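Local coordinates for protein amidase (Bacillus anthracis, PDB 5EWQ) that probably hydrolyses carboxylic acid amides, as a member of the amidase signature family, at residues E11-V22 with P180-L191. Numbering follows the deposited sequence.
Sequences EPERIVYDKERV and PSGYSGKKGQNL
Tyr-17 and Lys-187 grip each other twice: Tyr-17 N donates to Lys-187 O (2.6 Å), and Lys-187 NZ returns a bond to Tyr-17 O (3.2 Å). CG of Lys-187 stands anti to its own backbone N, but the chain turns at chi2 (60°) and again at chi4 (64°), which curls its ammonium back alongside Val-16 CG1. Gln-189 N closes the other side of an antiparallel bridge on Ile-15 O (2.8 Å), so Val-16 and Gly-188 form its single non-hydrogen-bonded pair. The N-terminal loop thus runs briefly alongside the small hairpin of strands 183-184 and 188-189, which has no side chain at Gly-188 where the backbones draw together.

The tight part lies around the Tyr-17 ring. Tyr-183 crosses it at about a right angle; Tyr-183 OH and Ser-184 O lie at the ring edge, and the two hydroxyls, Tyr-17 OH and Tyr-183 OH, share a hydrogen bond (3.1 Å). Val-22 CG2 rests on Lys-187 CE (3.7 Å), with Ile-91 of strand 88-91 beside it. Pro-12 CB packs against the Gln-189 amide, reaching CD at 3.6 Å; the two NE2 bonds, to Ser-181 O and Asn-190 O, both in the amide plane, fix its rotation.

The solvent side belongs to the exposed Glu-11 and Arg-14. The arginine lies across the buried Leu-191, whose CD1 meets one guanidinium face, while Arg-14 NH1 bonds to Ile-83 O.

Lys-187 NZ also reaches Gln-80 and Asn-86, so neutral oxygens surround it. Arg-21 NH1 and Lys-186 NZ are 4.6 Å apart, but Asp-18 OD2 (2.7 Å from Arg-21 NE), Glu-90 and Asp-142 pair with the arginine and Asp-123 with the lysine. Asp-123 probably offsets the lysine's charge; through Arg-21, Glu-90 and Asp-142 help tie the N-terminal segment to the amidase core.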
loop_
_atom_site.group_PDB
_atom_site.type_symbol
_atom_site.label_atom_id
_atom_site.label_comp_id
_atom_site.label_asym_id
_atom_site.label_seq_id
_atom_site.Cartn_x
_atom_site.Cartn_y
_atom_site.Cartn_z
ATOM N N GLU A 11 8.880 2.663 20.646
ATOM C CA GLU A 11 8.709 3.944 19.974
ATOM C C GLU A 11 9.627 4.077 18.761
ATOM O O GLU A 11 10.739 3.548 18.754
ATOM C CB GLU A 11 8.969 5.091 20.951
ATOM C CG GLU A 11 10.330 5.031 21.621
ATOM C CD GLU A 11 10.567 6.193 22.561
ATOM O OE1 GLU A 11 11.460 6.083 23.427
ATOM O OE2 GLU A 11 9.863 7.216 22.433
ATOM N N PRO A 12 9.155 4.785 17.725
ATOM C CA PRO A 12 9.987 5.064 16.551
ATOM C C PRO A 12 11.022 6.152 16.828
ATOM O O PRO A 12 10.707 7.157 17.465
ATOM C CB PRO A 12 8.972 5.527 15.505
ATOM C CG PRO A 12 7.859 6.110 16.303
ATOM C CD PRO A 12 7.779 5.283 17.558
ATOM N N GLU A 13 12.246 5.942 16.355
ATOM C CA GLU A 13 13.313 6.923 16.514
ATOM C C GLU A 13 13.797 7.390 15.149
ATOM O O GLU A 13 13.506 6.760 14.136
ATOM C CB GLU A 13 14.476 6.333 17.311
ATOM C CG GLU A 13 14.070 5.666 18.614
ATOM C CD GLU A 13 15.255 5.091 19.365
ATOM O OE1 GLU A 13 15.082 4.068 20.061
ATOM O OE2 GLU A 13 16.361 5.661 19.261
ATOM N N ARG A 14 14.535 8.494 15.119
ATOM C CA ARG A 14 15.094 8.979 13.863
ATOM C C ARG A 14 16.321 8.164 13.470
ATOM O O ARG A 14 17.458 8.602 13.647
ATOM C CB ARG A 14 15.447 10.464 13.957
ATOM C CG ARG A 14 14.247 11.380 13.795
ATOM C CD ARG A 14 14.665 12.825 13.593
ATOM N NE ARG A 14 13.521 13.674 13.268
ATOM C CZ ARG A 14 13.101 13.918 12.032
ATOM N NH1 ARG A 14 13.735 13.381 10.997
ATOM N NH2 ARG A 14 12.051 14.702 11.826
ATOM N N ILE A 15 16.074 6.973 12.934
ATOM C CA ILE A 15 17.141 6.082 12.501
ATOM C C ILE A 15 17.133 5.934 10.983
ATOM O O ILE A 15 16.118 5.565 10.394
ATOM C CB ILE A 15 17.009 4.692 13.146
ATOM C CG1 ILE A 15 16.939 4.813 14.669
ATOM C CG2 ILE A 15 18.168 3.806 12.735
ATOM C CD1 ILE A 15 16.762 3.491 15.376
ATOM N N VAL A 16 18.268 6.228 10.355
ATOM C CA VAL A 16 18.384 6.145 8.903
ATOM C C VAL A 16 19.638 5.378 8.488
ATOM O O VAL A 16 20.757 5.787 8.799
ATOM C CB VAL A 16 18.414 7.547 8.258
ATOM C CG1 VAL A 16 18.676 7.439 6.763
ATOM C CG2 VAL A 16 17.111 8.283 8.521
ATOM N N TYR A 17 19.441 4.267 7.784
ATOM C CA TYR A 17 20.549 3.441 7.310
ATOM C C TYR A 17 20.814 3.663 5.825
ATOM O O TYR A 17 19.876 3.834 5.045
ATOM C CB TYR A 17 20.260 1.958 7.551
ATOM C CG TYR A 17 20.016 1.582 8.992
ATOM C CD1 TYR A 17 20.899 1.965 9.994
ATOM C CD2 TYR A 17 18.899 0.840 9.350
ATOM C CE1 TYR A 17 20.674 1.615 11.313
ATOM C CE2 TYR A 17 18.665 0.487 10.663
ATOM C CZ TYR A 17 19.555 0.876 11.640
ATOM O OH TYR A 17 19.323 0.526 12.950
ATOM N N ASP A 18 22.092 3.649 5.452
ATOM C CA ASP A 18 22.516 3.667 4.053
ATOM C C ASP A 18 21.843 4.782 3.250
ATOM O O ASP A 18 21.043 4.518 2.352
ATOM C CB ASP A 18 22.234 2.307 3.408
ATOM C CG ASP A 18 22.956 2.122 2.089
ATOM O OD1 ASP A 18 23.901 2.890 1.813
ATOM O OD2 ASP A 18 22.583 1.200 1.332
ATOM N N LYS A 19 22.173 6.025 3.582
ATOM C CA LYS A 19 21.526 7.178 2.967
ATOM C C LYS A 19 21.943 7.358 1.508
ATOM O O LYS A 19 21.169 7.856 0.690
ATOM C CB LYS A 19 21.838 8.444 3.768
ATOM C CG LYS A 19 21.025 9.655 3.352
ATOM C CD LYS A 19 20.273 10.244 4.533
ATOM C CE LYS A 19 21.225 10.784 5.587
ATOM N NZ LYS A 19 20.496 11.444 6.703
ATOM N N GLU A 20 23.163 6.939 1.184
ATOM C CA GLU A 20 23.693 7.102 -0.167
ATOM C C GLU A 20 23.086 6.107 -1.153
ATOM O O GLU A 20 23.334 6.184 -2.357
ATOM C CB GLU A 20 25.217 6.966 -0.160
ATOM C CG GLU A 20 25.930 8.089 0.573
ATOM C CD GLU A 20 25.697 9.445 -0.069
ATOM O OE1 GLU A 20 25.565 9.507 -1.309
ATOM O OE2 GLU A 20 25.644 10.451 0.670
ATOM N N ARG A 21 22.292 5.175 -0.639
ATOM C CA ARG A 21 21.586 4.215 -1.480
ATOM C C ARG A 21 20.536 4.921 -2.332
ATOM O O ARG A 21 20.244 4.506 -3.454
ATOM C CB ARG A 21 20.935 3.131 -0.618
ATOM C CG ARG A 21 20.062 2.150 -1.384
ATOM C CD ARG A 21 19.411 1.143 -0.447
ATOM N NE ARG A 21 20.371 0.182 0.084
ATOM C CZ ARG A 21 20.620 -1.002 -0.466
ATOM N NH1 ARG A 21 19.976 -1.370 -1.566
ATOM N NH2 ARG A 21 21.511 -1.817 0.082
ATOM N N VAL A 22 19.980 6.000 -1.791
ATOM C CA VAL A 22 18.927 6.753 -2.460
ATOM C C VAL A 22 19.469 8.025 -3.110
ATOM O O VAL A 22 19.093 8.369 -4.232
ATOM C CB VAL A 22 17.799 7.122 -1.472
ATOM C CG1 VAL A 22 16.782 8.044 -2.127
ATOM C CG2 VAL A 22 17.126 5.863 -0.950
ATOM N N PRO A 180 8.772 -1.175 16.076
ATOM C CA PRO A 180 7.872 -0.092 15.672
ATOM C C PRO A 180 7.493 -0.193 14.200
ATOM O O PRO A 180 8.302 -0.637 13.385
ATOM C CB PRO A 180 8.698 1.170 15.938
ATOM C CG PRO A 180 10.114 0.715 15.845
ATOM C CD PRO A 180 10.120 -0.678 16.402
ATOM N N SER A 181 6.271 0.211 13.870
ATOM C CA SER A 181 5.805 0.181 12.492
ATOM C C SER A 181 6.583 1.173 11.639
ATOM O O SER A 181 6.920 2.267 12.093
ATOM C CB SER A 181 4.308 0.485 12.427
ATOM O OG SER A 181 4.021 1.752 12.994
ATOM N N GLY A 182 6.871 0.784 10.401
ATOM C CA GLY A 182 7.608 1.640 9.491
ATOM C C GLY A 182 9.109 1.452 9.588
ATOM O O GLY A 182 9.869 2.060 8.834
ATOM N N TYR A 183 9.546 0.608 10.516
ATOM C CA TYR A 183 10.971 0.337 10.668
ATOM C C TYR A 183 11.417 -0.856 9.827
ATOM O O TYR A 183 10.712 -1.861 9.726
ATOM C CB TYR A 183 11.328 0.092 12.136
ATOM C CG TYR A 183 12.780 -0.280 12.337
ATOM C CD1 TYR A 183 13.766 0.698 12.391
ATOM C CD2 TYR A 183 13.168 -1.609 12.461
ATOM C CE1 TYR A 183 15.098 0.363 12.567
ATOM C CE2 TYR A 183 14.498 -1.952 12.637
ATOM C CZ TYR A 183 15.456 -0.962 12.690
ATOM O OH TYR A 183 16.780 -1.300 12.866
ATOM N N SER A 184 12.597 -0.733 9.230
ATOM C CA SER A 184 13.204 -1.824 8.480
ATOM C C SER A 184 14.711 -1.817 8.698
ATOM O O SER A 184 15.326 -0.754 8.771
ATOM C CB SER A 184 12.889 -1.709 6.989
ATOM O OG SER A 184 13.627 -0.657 6.396
ATOM N N GLY A 185 15.302 -3.003 8.797
ATOM C CA GLY A 185 16.736 -3.120 8.991
ATOM C C GLY A 185 17.520 -2.702 7.762
ATOM O O GLY A 185 18.733 -2.506 7.823
ATOM N N LYS A 186 16.820 -2.558 6.642
ATOM C CA LYS A 186 17.448 -2.202 5.376
ATOM C C LYS A 186 17.694 -0.701 5.249
ATOM O O LYS A 186 18.800 -0.271 4.922
ATOM C CB LYS A 186 16.585 -2.682 4.209
ATOM C CG LYS A 186 17.125 -2.313 2.840
ATOM C CD LYS A 186 16.136 -2.681 1.750
ATOM C CE LYS A 186 16.684 -2.369 0.369
ATOM N NZ LYS A 186 15.705 -2.711 -0.700
ATOM N N LYS A 187 16.659 0.092 5.509
ATOM C CA LYS A 187 16.744 1.535 5.309
ATOM C C LYS A 187 16.626 2.316 6.616
ATOM O O LYS A 187 17.256 3.361 6.781
ATOM C CB LYS A 187 15.662 1.997 4.332
ATOM C CG LYS A 187 15.885 3.395 3.791
ATOM C CD LYS A 187 17.210 3.485 3.048
ATOM C CE LYS A 187 17.506 4.909 2.613
ATOM N NZ LYS A 187 17.680 5.821 3.777
ATOM N N GLY A 188 15.819 1.811 7.542
ATOM C CA GLY A 188 15.636 2.469 8.823
ATOM C C GLY A 188 14.181 2.759 9.139
ATOM O O GLY A 188 13.281 2.073 8.655
ATOM N N GLN A 189 13.952 3.790 9.947
ATOM C CA GLN A 189 12.609 4.114 10.417
ATOM C C GLN A 189 11.867 5.069 9.487
ATOM O O GLN A 189 12.397 6.106 9.092
ATOM C CB GLN A 189 12.675 4.719 11.821
ATOM C CG GLN A 189 11.331 5.186 12.357
ATOM C CD GLN A 189 10.367 4.041 12.584
ATOM O OE1 GLN A 189 10.657 3.113 13.339
ATOM N NE2 GLN A 189 9.215 4.094 11.924
ATOM N N ASN A 190 10.635 4.707 9.147
ATOM C CA ASN A 190 9.758 5.570 8.368
ATOM C C ASN A 190 9.096 6.595 9.282
ATOM O O ASN A 190 8.653 6.256 10.380
ATOM C CB ASN A 190 8.694 4.739 7.646
ATOM C CG ASN A 190 8.187 5.399 6.377
ATOM O OD1 ASN A 190 8.158 4.775 5.318
ATOM N ND2 ASN A 190 7.773 6.657 6.477
ATOM N N LEU A 191 9.029 7.843 8.830
ATOM C CA LEU A 191 8.397 8.900 9.614
ATOM C C LEU A 191 7.108 9.398 8.963
ATOM O O LEU A 191 7.005 9.473 7.740
ATOM C CB LEU A 191 9.367 10.065 9.819
ATOM C CG LEU A 191 10.657 9.731 10.570
ATOM C CD1 LEU A 191 11.474 10.989 10.807
ATOM C CD2 LEU A 191 10.355 9.024 11.887
#